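Local coordinates for protein octaprenyl-diphosphate synthase (Bacteroides thetaiotaomicron, PDB 3RMG) that probably acts as a magnesium-dependent prenyltransferase, joining isoprene units into longer polyprenyl diphosphates, at residues 63-66 against 67-71; 127-131 against 132-136; 181-184 against 185-189; 196-199 against 200-204. All coordinates share one frame; numbering follows the deposited sequence.

All four contacts are local, within a helix, at its start or round the turn between two helices. Interactions 1 and 2 cap the N-terminal ends of helices 67-90 and 132-154. Interactions 3 and 4 lie within the successive helices 174-188 and 193-217. Interaction 1 is at the surface and interaction 3 is buried. Interactions 2 and 4 are partly buried, and interaction 2 also touches the second subunit. The caps rely on T66, T69 and N131 bonding to backbone atoms. Interaction 3 rests on backbone bonds and four alanines; interaction 4 adds a salt bridge and a water. Interaction 3 touches the other three, while interactions 1 and 4 are about 17 Å apart between centres.

Interaction 1 of 4, residues 63-66 against 67-71; sequences GAVT and PATLH
T69 OG1 accepts the backbone N-H of T66, with T66 N at 3.3 Å from T69 OG1 and an N-H...O angle of 155°. It is also hydrogen-bonded to S188 OG, near the end of helix 174-188. The return half of the pair is looser: T69 N gives a weak bond to T66 OG1 at 3.4 Å. The hydroxyl of T66 lies between its own backbone N and carbonyl carbon (chi1 71°), which turns it toward the first helical turn. There A68 CB comes to 3.4 Å from T66 OG1. The carbonyl oxygen T66 O takes a weak bond from T69 N at 2.9 Å and another from L70 N. P67 fills the first helical position, where it has no N-H to satisfy. V65 adds the apolar part. Its CG1 methyl is 3.9 Å from L70 CD2 and equally near T69 CB, and both of those side chains cross V65 at about a right angle. V65 also packs on R60 of helix 50-62 and E16 of helix 14-23. Together T66 and T69 form a capping box, here starting helix 67-90 of the all-helical prenyl synthase fold.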
ATOM      1  N   GLY A  63     -16.892  18.310  19.745  1.00 54.65           N
ATOM      2  CA  GLY A  63     -17.529  17.355  20.636  1.00 57.53           C
ATOM      3  C   GLY A  63     -16.548  16.494  21.397  1.00 54.96           C
ATOM      4  O   GLY A  63     -15.397  16.866  21.602  1.00 60.23           O
ATOM      5  N   ALA A  64     -17.015  15.338  21.833  1.00 52.26           N
ATOM      6  CA  ALA A  64     -16.148  14.409  22.520  1.00 50.26           C
ATOM      7  C   ALA A  64     -15.493  13.532  21.466  1.00 48.00           C
ATOM      8  O   ALA A  64     -16.062  13.278  20.411  1.00 49.95           O
ATOM      9  CB  ALA A  64     -16.939  13.561  23.509  1.00 46.23           C
ATOM     10  N   VAL A  65     -14.286  13.085  21.766  1.00 43.73           N
ATOM     11  CA  VAL A  65     -13.561  12.171  20.913  1.00 44.41           C
ATOM     12  C   VAL A  65     -14.264  10.822  20.891  1.00 49.56           C
ATOM     13  O   VAL A  65     -14.554  10.254  21.950  1.00 47.77           O
ATOM     14  CB  VAL A  65     -12.153  11.958  21.481  1.00 48.34           C
ATOM     15  CG1 VAL A  65     -11.526  10.679  20.932  1.00 42.12           C
ATOM     16  CG2 VAL A  65     -11.295  13.190  21.238  1.00 36.94           C
ATOM     17  N   THR A  66     -14.540  10.313  19.693  1.00 50.95           N
ATOM     18  CA  THR A  66     -15.167   9.005  19.538  1.00 50.76           C
ATOM     19  C   THR A  66     -14.113   8.003  19.094  1.00 49.48           C
ATOM     20  O   THR A  66     -13.000   8.384  18.735  1.00 46.71           O
ATOM     21  CB  THR A  66     -16.283   9.027  18.480  1.00 51.38           C
ATOM     22  OG1 THR A  66     -15.696   9.156  17.181  1.00 62.42           O
ATOM     23  CG2 THR A  66     -17.223  10.191  18.711  1.00 48.03           C
ATOM     24  N   PRO A  67     -14.461   6.712  19.112  1.00 49.79           N
ATOM     25  CA  PRO A  67     -13.545   5.676  18.642  1.00 48.28           C
ATOM     26  C   PRO A  67     -13.213   5.861  17.154  1.00 45.79           C
ATOM     27  O   PRO A  67     -12.137   5.470  16.707  1.00 43.46           O
ATOM     28  CB  PRO A  67     -14.332   4.374  18.866  1.00 56.28           C
ATOM     29  CG  PRO A  67     -15.437   4.719  19.824  1.00 50.70           C
ATOM     30  CD  PRO A  67     -15.752   6.165  19.563  1.00 53.77           C
ATOM     31  N   ALA A  68     -14.123   6.472  16.405  1.00 43.06           N
ATOM     32  CA  ALA A  68     -13.842   6.856  15.012  1.00 45.43           C
ATOM     33  C   ALA A  68     -12.701   7.878  14.905  1.00 44.24           C
ATOM     34  O   ALA A  68     -11.899   7.821  13.974  1.00 41.15           O
ATOM     35  CB  ALA A  68     -15.111   7.397  14.328  1.00 43.37           C
ATOM     36  N   THR A  69     -12.634   8.809  15.858  1.00 40.47           N
ATOM     37  CA  THR A  69     -11.573   9.815  15.875  1.00 35.33           C
ATOM     38  C   THR A  69     -10.238   9.133  16.060  1.00 36.69           C
ATOM     39  O   THR A  69      -9.285   9.413  15.343  1.00 42.70           O
ATOM     40  CB  THR A  69     -11.754  10.811  17.039  1.00 40.42           C
ATOM     41  OG1 THR A  69     -13.062  11.382  16.986  1.00 41.74           O
ATOM     42  CG2 THR A  69     -10.734  11.919  16.959  1.00 35.51           C
ATOM     43  N   LEU A  70     -10.171   8.229  17.032  1.00 40.89           N
ATOM     44  CA  LEU A  70      -8.961   7.445  17.258  1.00 38.41           C
ATOM     45  C   LEU A  70      -8.556   6.606  16.049  1.00 40.44           C
ATOM     46  O   LEU A  70      -7.372   6.571  15.709  1.00 42.66           O
ATOM     47  CB  LEU A  70      -9.104   6.556  18.496  1.00 38.84           C
ATOM     48  CG  LEU A  70      -9.576   7.330  19.728  1.00 44.03           C
ATOM     49  CD1 LEU A  70      -9.990   6.371  20.844  1.00 46.33           C
ATOM     50  CD2 LEU A  70      -8.494   8.288  20.184  1.00 39.86           C
ATOM     51  N   HIS A  71      -9.508   5.928  15.399  1.00 40.59           N
ATOM     52  CA  HIS A  71      -9.143   5.122  14.218  1.00 41.79           C
ATOM     53  C   HIS A  71      -8.654   6.011  13.066  1.00 42.34           C
ATOM     54  O   HIS A  71      -7.663   5.697  12.399  1.00 44.72           O
ATOM     55  CB  HIS A  71     -10.278   4.195  13.770  1.00 43.52           C
ATOM     56  CG  HIS A  71     -10.410   2.965  14.614  1.00 51.85           C
ATOM     57  ND1 HIS A  71      -9.416   2.012  14.695  1.00 51.95           N
ATOM     58  CD2 HIS A  71     -11.407   2.543  15.434  1.00 42.47           C
ATOM     59  CE1 HIS A  71      -9.798   1.054  15.525  1.00 52.19           C
ATOM     60  NE2 HIS A  71     -11.003   1.349  15.981  1.00 40.04           N
TER

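Interaction 2 of 4, residues 127-131 against 132-136; sequences EQTNN and YEIIR
N131 and I134 cross at about a right angle, and N131 is the N-cap of helix 132-154. Its CG is anti to the backbone N (chi1 -177°), which carries the amide across the start of the helix. N131 OD1 takes weak bonds from two backbone groups: E133 N at 3.0 Å and I134 N at 3.4 Å. The far end of I134 lies against the same amide, with I134 CD1 3.8 Å from N131 ND2. The other branch of I134 turns to T129. I134 CG2 sits 3.8 Å from T129 OG1 and as near to T129 CG2, with the two side chains set obliquely. T129 opens an ST turn: T129 OG1 accepts from N131 N at 3.0 Å and also bonds to A126 O, so the buried hydroxyl is satisfied. Between them N130 has positive phi, which turns the chain out of helix 102-128. This corner belongs to the dimer interface. The Y132 ring stacks on Y132 of the second subunit, and E127 OE2 is paired across the interface with R136 of the second subunit in an intersubunit salt bridge. Within the chain, N131 O receives I135 N in the carbonyl plane. I135 CD1 continues back over the end of the earlier helix and rests 3.7 Å from E127 CA.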
ATOM      1  N   GLU A 127     -11.470   1.901   7.874  1.00 52.14           N
ATOM      2  CA  GLU A 127     -12.753   1.212   7.771  1.00 48.96           C
ATOM      3  C   GLU A 127     -13.387   1.064   9.157  1.00 45.56           C
ATOM      4  O   GLU A 127     -14.580   1.337   9.358  1.00 37.48           O
ATOM      5  CB  GLU A 127     -12.560  -0.135   7.072  1.00 54.43           C
ATOM      6  CG  GLU A 127     -13.838  -0.917   6.869  1.00 60.73           C
ATOM      7  CD  GLU A 127     -14.257  -1.636   8.137  1.00 68.77           C
ATOM      8  OE1 GLU A 127     -13.346  -2.143   8.859  1.00 55.91           O
ATOM      9  OE2 GLU A 127     -15.483  -1.682   8.393  1.00 53.83           O
ATOM     10  N   GLN A 128     -12.573   0.687  10.134  1.00 47.38           N
ATOM     11  CA  GLN A 128     -13.035   0.668  11.529  1.00 43.67           C
ATOM     12  C   GLN A 128     -13.614   1.990  12.063  1.00 52.41           C
ATOM     13  O   GLN A 128     -14.249   1.982  13.127  1.00 52.38           O
ATOM     14  CB  GLN A 128     -11.936   0.178  12.460  1.00 47.88           C
ATOM     15  CG  GLN A 128     -11.537  -1.280  12.256  1.00 38.75           C
ATOM     16  CD  GLN A 128     -10.528  -1.722  13.287  1.00 54.76           C
ATOM     17  OE1 GLN A 128      -9.318  -1.633  13.066  1.00 56.34           O
ATOM     18  NE2 GLN A 128     -11.020  -2.166  14.445  1.00 55.62           N
ATOM     19  N   THR A 129     -13.416   3.114  11.352  1.00 47.79           N
ATOM     20  CA  THR A 129     -14.141   4.351  11.701  1.00 44.03           C
ATOM     21  C   THR A 129     -15.623   4.245  11.367  1.00 47.66           C
ATOM     22  O   THR A 129     -16.432   5.100  11.759  1.00 49.35           O
ATOM     23  CB  THR A 129     -13.640   5.613  10.938  1.00 47.83           C
ATOM     24  OG1 THR A 129     -14.126   5.590   9.585  1.00 56.76           O
ATOM     25  CG2 THR A 129     -12.119   5.728  10.955  1.00 39.83           C
ATOM     26  N   ASN A 130     -15.977   3.228  10.594  1.00 48.94           N
ATOM     27  CA  ASN A 130     -17.347   3.098  10.097  1.00 50.76           C
ATOM     28  C   ASN A 130     -17.862   4.384   9.466  1.00 47.80           C
ATOM     29  O   ASN A 130     -19.050   4.687   9.550  1.00 49.11           O
ATOM     30  CB  ASN A 130     -18.299   2.650  11.212  1.00 49.30           C
ATOM     31  CG  ASN A 130     -17.832   1.368  11.909  1.00 60.80           C
ATOM     32  OD1 ASN A 130     -17.486   0.375  11.260  1.00 64.11           O
ATOM     33  ND2 ASN A 130     -17.827   1.389  13.243  1.00 65.46           N
ATOM     34  N   ASN A 131     -16.974   5.142   8.830  1.00 44.00           N
ATOM     35  CA  ASN A 131     -17.377   6.397   8.197  1.00 44.25           C
ATOM     36  C   ASN A 131     -16.835   6.482   6.768  1.00 46.40           C
ATOM     37  O   ASN A 131     -15.625   6.432   6.552  1.00 48.85           O
ATOM     38  CB  ASN A 131     -16.945   7.596   9.059  1.00 43.33           C
ATOM     39  CG  ASN A 131     -17.405   8.933   8.497  1.00 48.30           C
ATOM     40  OD1 ASN A 131     -17.514   9.113   7.284  1.00 64.13           O
ATOM     41  ND2 ASN A 131     -17.668   9.884   9.384  1.00 56.15           N
ATOM     42  N   TYR A 132     -17.745   6.598   5.802  1.00 49.43           N
ATOM     43  CA  TYR A 132     -17.398   6.499   4.376  1.00 48.84           C
ATOM     44  C   TYR A 132     -16.490   7.625   3.923  1.00 47.80           C
ATOM     45  O   TYR A 132     -15.502   7.407   3.190  1.00 46.86           O
ATOM     46  CB  TYR A 132     -18.665   6.490   3.503  1.00 41.75           C
ATOM     47  CG  TYR A 132     -19.343   5.131   3.427  1.00 54.51           C
ATOM     48  CD1 TYR A 132     -18.711   4.049   2.818  1.00 51.38           C
ATOM     49  CD2 TYR A 132     -20.609   4.932   3.960  1.00 65.44           C
ATOM     50  CE1 TYR A 132     -19.313   2.808   2.754  1.00 64.78           C
ATOM     51  CE2 TYR A 132     -21.229   3.689   3.895  1.00 75.00           C
ATOM     52  CZ  TYR A 132     -20.575   2.632   3.292  1.00 78.00           C
ATOM     53  OH  TYR A 132     -21.188   1.398   3.228  1.00 81.03           O
ATOM     54  N   GLU A 133     -16.842   8.831   4.351  1.00 47.79           N
ATOM     55  CA  GLU A 133     -16.104  10.026   3.986  1.00 43.89           C
ATOM     56  C   GLU A 133     -14.672   9.898   4.458  1.00 43.36           C
ATOM     57  O   GLU A 133     -13.724  10.264   3.752  1.00 47.08           O
ATOM     58  CB  GLU A 133     -16.766  11.239   4.599  1.00 47.66           C
ATOM     59  CG  GLU A 133     -18.261  11.288   4.289  1.00 58.47           C
ATOM     60  CD  GLU A 133     -18.809  12.693   4.272  1.00 77.49           C
ATOM     61  OE1 GLU A 133     -18.222  13.556   3.579  1.00 86.78           O
ATOM     62  OE2 GLU A 133     -19.834  12.934   4.948  1.00 89.39           O
ATOM     63  N   ILE A 134     -14.511   9.339   5.644  1.00 37.77           N
ATOM     64  CA  ILE A 134     -13.185   9.206   6.204  1.00 41.20           C
ATOM     65  C   ILE A 134     -12.452   8.159   5.400  1.00 40.56           C
ATOM     66  O   ILE A 134     -11.261   8.290   5.119  1.00 45.31           O
ATOM     67  CB  ILE A 134     -13.236   8.824   7.686  1.00 38.20           C
ATOM     68  CG1 ILE A 134     -13.693  10.033   8.512  1.00 37.10           C
ATOM     69  CG2 ILE A 134     -11.893   8.328   8.125  1.00 35.75           C
ATOM     70  CD1 ILE A 134     -13.966   9.712   9.996  1.00 39.37           C
ATOM     71  N   ILE A 135     -13.170   7.112   5.018  1.00 41.95           N
ATOM     72  CA  ILE A 135     -12.593   6.099   4.153  1.00 44.44           C
ATOM     73  C   ILE A 135     -12.211   6.730   2.812  1.00 42.50           C
ATOM     74  O   ILE A 135     -11.112   6.541   2.306  1.00 37.80           O
ATOM     75  CB  ILE A 135     -13.556   4.911   3.972  1.00 44.23           C
ATOM     76  CG1 ILE A 135     -13.747   4.198   5.327  1.00 41.22           C
ATOM     77  CG2 ILE A 135     -13.007   3.942   2.932  1.00 49.96           C
ATOM     78  CD1 ILE A 135     -14.791   3.101   5.342  1.00 38.60           C
ATOM     79  N   ARG A 136     -13.128   7.503   2.252  1.00 46.05           N
ATOM     80  CA  ARG A 136     -12.838   8.235   1.036  1.00 48.67           C
ATOM     81  C   ARG A 136     -11.616   9.139   1.216  1.00 46.11           C
ATOM     82  O   ARG A 136     -10.732   9.177   0.359  1.00 50.96           O
ATOM     83  CB  ARG A 136     -14.056   9.058   0.619  1.00 44.19           C
ATOM     84  CG  ARG A 136     -14.138   9.332  -0.867  1.00 51.86           C
ATOM     85  CD  ARG A 136     -15.568   9.156  -1.351  1.00 60.62           C
ATOM     86  NE  ARG A 136     -16.535   9.630  -0.362  1.00 64.18           N
ATOM     87  CZ  ARG A 136     -17.784   9.185  -0.253  1.00 66.53           C
ATOM     88  NH1 ARG A 136     -18.236   8.250  -1.076  1.00 71.51           N
ATOM     89  NH2 ARG A 136     -18.587   9.678   0.680  1.00 65.23           N
TER

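Interaction 3 of 4, residues 181-184 against 185-189; sequences CAEA and AALSV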
ATOM      1  N   CYS A 181      -5.586  15.194   8.501  1.00 36.11           N
ATOM      2  CA  CYS A 181      -5.782  14.931   9.921  1.00 35.97           C
ATOM      3  C   CYS A 181      -6.930  15.756  10.500  1.00 38.93           C
ATOM      4  O   CYS A 181      -7.833  15.221  11.154  1.00 40.80           O
ATOM      5  CB  CYS A 181      -4.484  15.195  10.688  1.00 41.75           C
ATOM      6  SG  CYS A 181      -3.237  13.898  10.388  1.00 48.08           S
ATOM      7  N   ALA A 182      -6.889  17.065  10.268  1.00 32.85           N
ATOM      8  CA  ALA A 182      -7.899  17.958  10.810  1.00 33.92           C
ATOM      9  C   ALA A 182      -9.281  17.650  10.203  1.00 31.80           C
ATOM     10  O   ALA A 182     -10.256  17.527  10.920  1.00 37.05           O
ATOM     11  CB  ALA A 182      -7.497  19.404  10.557  1.00 32.85           C
ATOM     12  N   GLU A 183      -9.339  17.492   8.883  1.00 28.92           N
ATOM     13  CA  GLU A 183     -10.591  17.174   8.186  1.00 32.19           C
ATOM     14  C   GLU A 183     -11.231  15.902   8.722  1.00 34.17           C
ATOM     15  O   GLU A 183     -12.434  15.864   9.011  1.00 39.47           O
ATOM     16  CB  GLU A 183     -10.363  17.040   6.673  1.00 27.86           C
ATOM     17  CG  GLU A 183     -11.684  16.972   5.876  1.00 38.28           C
ATOM     18  CD  GLU A 183     -11.474  16.852   4.378  1.00 44.60           C
ATOM     19  OE1 GLU A 183     -12.477  16.927   3.652  1.00 53.13           O
ATOM     20  OE2 GLU A 183     -10.312  16.701   3.927  1.00 42.77           O
ATOM     21  N   ALA A 184     -10.425  14.857   8.846  1.00 33.47           N
ATOM     22  CA  ALA A 184     -10.881  13.596   9.427  1.00 37.10           C
ATOM     23  C   ALA A 184     -11.347  13.787  10.871  1.00 40.02           C
ATOM     24  O   ALA A 184     -12.338  13.177  11.304  1.00 37.69           O
ATOM     25  CB  ALA A 184      -9.762  12.549   9.366  1.00 37.02           C
ATOM     26  N   ALA A 185     -10.642  14.633  11.622  1.00 36.11           N
ATOM     27  CA  ALA A 185     -11.061  14.898  13.002  1.00 38.80           C
ATOM     28  C   ALA A 185     -12.510  15.389  13.037  1.00 35.22           C
ATOM     29  O   ALA A 185     -13.292  14.905  13.841  1.00 42.01           O
ATOM     30  CB  ALA A 185     -10.120  15.898  13.706  1.00 30.92           C
ATOM     31  N   ALA A 186     -12.857  16.334  12.160  1.00 33.19           N
ATOM     32  CA  ALA A 186     -14.229  16.885  12.081  1.00 38.48           C
ATOM     33  C   ALA A 186     -15.281  15.880  11.581  1.00 36.61           C
ATOM     34  O   ALA A 186     -16.331  15.730  12.178  1.00 43.94           O
ATOM     35  CB  ALA A 186     -14.265  18.172  11.206  1.00 31.31           C
ATOM     36  N   LEU A 187     -15.011  15.209  10.471  1.00 36.82           N
ATOM     37  CA  LEU A 187     -15.896  14.143  10.027  1.00 37.92           C
ATOM     38  C   LEU A 187     -16.182  13.123  11.144  1.00 40.29           C
ATOM     39  O   LEU A 187     -17.308  12.629  11.269  1.00 39.51           O
ATOM     40  CB  LEU A 187     -15.310  13.426   8.815  1.00 36.82           C
ATOM     41  CG  LEU A 187     -15.203  14.254   7.534  1.00 36.57           C
ATOM     42  CD1 LEU A 187     -14.205  13.600   6.568  1.00 28.92           C
ATOM     43  CD2 LEU A 187     -16.561  14.475   6.894  1.00 32.76           C
ATOM     44  N   SER A 188     -15.176  12.827  11.962  1.00 38.71           N
ATOM     45  CA  SER A 188     -15.300  11.778  12.982  1.00 38.70           C
ATOM     46  C   SER A 188     -16.303  12.112  14.077  1.00 45.15           C
ATOM     47  O   SER A 188     -16.789  11.214  14.753  1.00 49.08           O
ATOM     48  CB  SER A 188     -13.942  11.462  13.615  1.00 38.17           C
ATOM     49  OG  SER A 188     -13.576  12.444  14.574  1.00 39.61           O
ATOM     50  N   VAL A 189     -16.595  13.399  14.255  1.00 48.25           N
ATOM     51  CA  VAL A 189     -17.582  13.847  15.238  1.00 46.43           C
ATOM     52  C   VAL A 189     -18.817  14.359  14.510  1.00 48.79           C
ATOM     53  O   VAL A 189     -19.718  14.933  15.102  1.00 48.88           O
ATOM     54  CB  VAL A 189     -17.015  14.936  16.206  1.00 48.93           C
ATOM     55  CG1 VAL A 189     -15.861  14.371  17.035  1.00 49.67           C
ATOM     56  CG2 VAL A 189     -16.531  16.157  15.441  1.00 45.97           C
TER
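Four i to i+4 bonds run through the helical residues, with A185, A186, L187 and S188 giving their N-H groups to the carbonyls of C181, A182, E183 and A184, before V189 leaves the helix. The bond from L187 N to E183 O is the straightest of the four, at 174° and 3.0 Å. Four alanines keep the middle of the segment slim. A185 CB is 3.2 Å from A182 O. L187 is larger and lies back over the preceding turn, so that L187 CG is 3.5 Å from E183 O. Its CD1 branch approaches E183 CG more loosely, at 4.3 Å. The small residues suit the inside of this all-helical isoprenoid synthase fold. A184 packs on A72 and L76 of helix 67-90, and A185 on V58 of helix 50-62. A182 CB comes within 3.1 Å of A199 O on helix 193-217, a tight approach. E183 is extended through chi1 and chi2, and its CG meets V196 CG1 at 3.5 Å. In the last turn S188 OG donates to A185 O at 2.6 Å. Its chi1 of 78° folds the hydroxyl back over that carbonyl, which the OG meets tilted 30° from the carbonyl plane.

Interaction 4 of 4, residues 196-199 against 200-204; sequences VAFA and RLLGE
R200 CB lies over the preceding turn of helix 193-217, 3.6 Å from V196 O and nearly as close to A197 O. CG is anti to the backbone N (chi1 -167°) and touches the carboxylate of E183 on helix 174-188. The chain then bends at chi2 and chi3, which lays the guanidinium alongside its own helix. R200 NE donates to a water at 3.0 Å, and that water gives a hydrogen to A197 O at 2.7 Å. R200 NH1 reaches one turn on and makes a salt bridge with E204 OE2 at 2.9 Å. The water and E204 OE2 both lie at the guanidinium edge, in its plane. The carboxylate is turned differently, since OE2 is met from well above its own plane. Apolar packing is lighter: F198 CE1 and L202 CD2 meet loosely, 4.4 Å apart. Both residues also touch L301 of helix 283-302, and A199 packs on V58 of helix 50-62. F198, A199 and L202 thus meet the neighbouring helices with apolar groups. Holding R200 at both NE and NH1 limits rotation of its guanidinium, and the E204 carboxylate probably balances the charge of R200.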
ATOM      1  N   VAL A 196     -16.110  20.963   8.644  1.00 36.48           N
ATOM      2  CA  VAL A 196     -15.136  20.071   8.011  1.00 32.67           C
ATOM      3  C   VAL A 196     -14.218  20.872   7.085  1.00 36.42           C
ATOM      4  O   VAL A 196     -13.005  20.701   7.112  1.00 43.41           O
ATOM      5  CB  VAL A 196     -15.852  18.948   7.223  1.00 38.07           C
ATOM      6  CG1 VAL A 196     -14.895  18.218   6.344  1.00 31.18           C
ATOM      7  CG2 VAL A 196     -16.528  17.973   8.189  1.00 39.75           C
ATOM      8  N   ALA A 197     -14.796  21.771   6.288  1.00 36.03           N
ATOM      9  CA  ALA A 197     -14.002  22.628   5.407  1.00 36.21           C
ATOM     10  C   ALA A 197     -13.133  23.584   6.221  1.00 37.82           C
ATOM     11  O   ALA A 197     -11.969  23.864   5.873  1.00 35.33           O
ATOM     12  CB  ALA A 197     -14.911  23.423   4.441  1.00 35.64           C
ATOM     13  N   PHE A 198     -13.698  24.092   7.307  1.00 30.29           N
ATOM     14  CA  PHE A 198     -12.939  24.959   8.198  1.00 31.70           C
ATOM     15  C   PHE A 198     -11.736  24.219   8.805  1.00 33.17           C
ATOM     16  O   PHE A 198     -10.637  24.770   8.896  1.00 34.35           O
ATOM     17  CB  PHE A 198     -13.865  25.508   9.275  1.00 26.93           C
ATOM     18  CG  PHE A 198     -13.162  26.044  10.488  1.00 31.89           C
ATOM     19  CD1 PHE A 198     -12.551  25.179  11.394  1.00 41.33           C
ATOM     20  CD2 PHE A 198     -13.184  27.408  10.776  1.00 31.99           C
ATOM     21  CE1 PHE A 198     -11.928  25.668  12.550  1.00 42.54           C
ATOM     22  CE2 PHE A 198     -12.569  27.899  11.921  1.00 39.99           C
ATOM     23  CZ  PHE A 198     -11.938  27.021  12.812  1.00 33.08           C
ATOM     24  N   ALA A 199     -11.943  22.965   9.195  1.00 31.73           N
ATOM     25  CA  ALA A 199     -10.890  22.179   9.843  1.00 27.63           C
ATOM     26  C   ALA A 199      -9.787  21.860   8.842  1.00 33.74           C
ATOM     27  O   ALA A 199      -8.590  21.947   9.174  1.00 35.49           O
ATOM     28  CB  ALA A 199     -11.471  20.880  10.419  1.00 27.64           C
ATOM     29  N   ARG A 200     -10.188  21.497   7.620  1.00 30.94           N
ATOM     30  CA  ARG A 200      -9.223  21.206   6.550  1.00 31.01           C
ATOM     31  C   ARG A 200      -8.276  22.375   6.271  1.00 35.68           C
ATOM     32  O   ARG A 200      -7.055  22.210   6.251  1.00 34.13           O
ATOM     33  CB  ARG A 200      -9.935  20.783   5.250  1.00 37.89           C
ATOM     34  CG  ARG A 200      -8.984  20.156   4.175  1.00 29.41           C
ATOM     35  CD  ARG A 200      -9.420  20.514   2.741  1.00 36.68           C
ATOM     36  NE  ARG A 200      -9.261  21.955   2.505  1.00 48.80           N
ATOM     37  CZ  ARG A 200      -8.131  22.531   2.090  1.00 46.41           C
ATOM     38  NH1 ARG A 200      -7.058  21.786   1.827  1.00 48.13           N
ATOM     39  NH2 ARG A 200      -8.071  23.849   1.933  1.00 44.11           N
ATOM     40  N   LEU A 201      -8.828  23.560   6.053  1.00 32.08           N
ATOM     41  CA  LEU A 201      -7.997  24.757   5.867  1.00 33.26           C
ATOM     42  C   LEU A 201      -7.062  25.023   7.057  1.00 30.41           C
ATOM     43  O   LEU A 201      -5.863  25.269   6.889  1.00 32.46           O
ATOM     44  CB  LEU A 201      -8.893  25.961   5.647  1.00 29.88           C
ATOM     45  CG  LEU A 201      -8.218  27.242   5.193  1.00 42.39           C
ATOM     46  CD1 LEU A 201      -7.344  26.957   3.975  1.00 36.58           C
ATOM     47  CD2 LEU A 201      -9.277  28.312   4.895  1.00 37.20           C
ATOM     48  N   LEU A 202      -7.617  25.002   8.260  1.00 32.27           N
ATOM     49  CA  LEU A 202      -6.805  25.050   9.470  1.00 29.47           C
ATOM     50  C   LEU A 202      -5.610  24.092   9.399  1.00 32.21           C
ATOM     51  O   LEU A 202      -4.470  24.497   9.575  1.00 30.30           O
ATOM     52  CB  LEU A 202      -7.650  24.680  10.687  1.00 32.15           C
ATOM     53  CG  LEU A 202      -6.882  24.793  11.997  1.00 31.61           C
ATOM     54  CD1 LEU A 202      -6.343  26.230  12.159  1.00 33.75           C
ATOM     55  CD2 LEU A 202      -7.779  24.406  13.161  1.00 34.69           C
ATOM     56  N   GLY A 203      -5.875  22.815   9.142  1.00 28.85           N
ATOM     57  CA  GLY A 203      -4.803  21.835   9.161  1.00 28.38           C
ATOM     58  C   GLY A 203      -3.817  22.128   8.054  1.00 39.25           C
ATOM     59  O   GLY A 203      -2.603  21.910   8.190  1.00 35.65           O
ATOM     60  N   GLU A 204      -4.331  22.612   6.930  1.00 35.07           N
ATOM     61  CA  GLU A 204      -3.444  22.917   5.828  1.00 36.78           C
ATOM     62  C   GLU A 204      -2.521  24.063   6.228  1.00 37.74           C
ATOM     63  O   GLU A 204      -1.321  23.995   5.985  1.00 31.61           O
ATOM     64  CB  GLU A 204      -4.208  23.255   4.548  1.00 27.65           C
ATOM     65  CG  GLU A 204      -3.295  23.746   3.427  1.00 46.29           C
ATOM     66  CD  GLU A 204      -4.031  23.877   2.109  1.00 52.48           C
ATOM     67  OE1 GLU A 204      -4.266  25.023   1.664  1.00 52.55           O
ATOM     68  OE2 GLU A 204      -4.397  22.829   1.537  1.00 56.62           O
TER
HETATM   69  O   HOH W   1     -11.419  23.991   3.182  1.00 44.47           O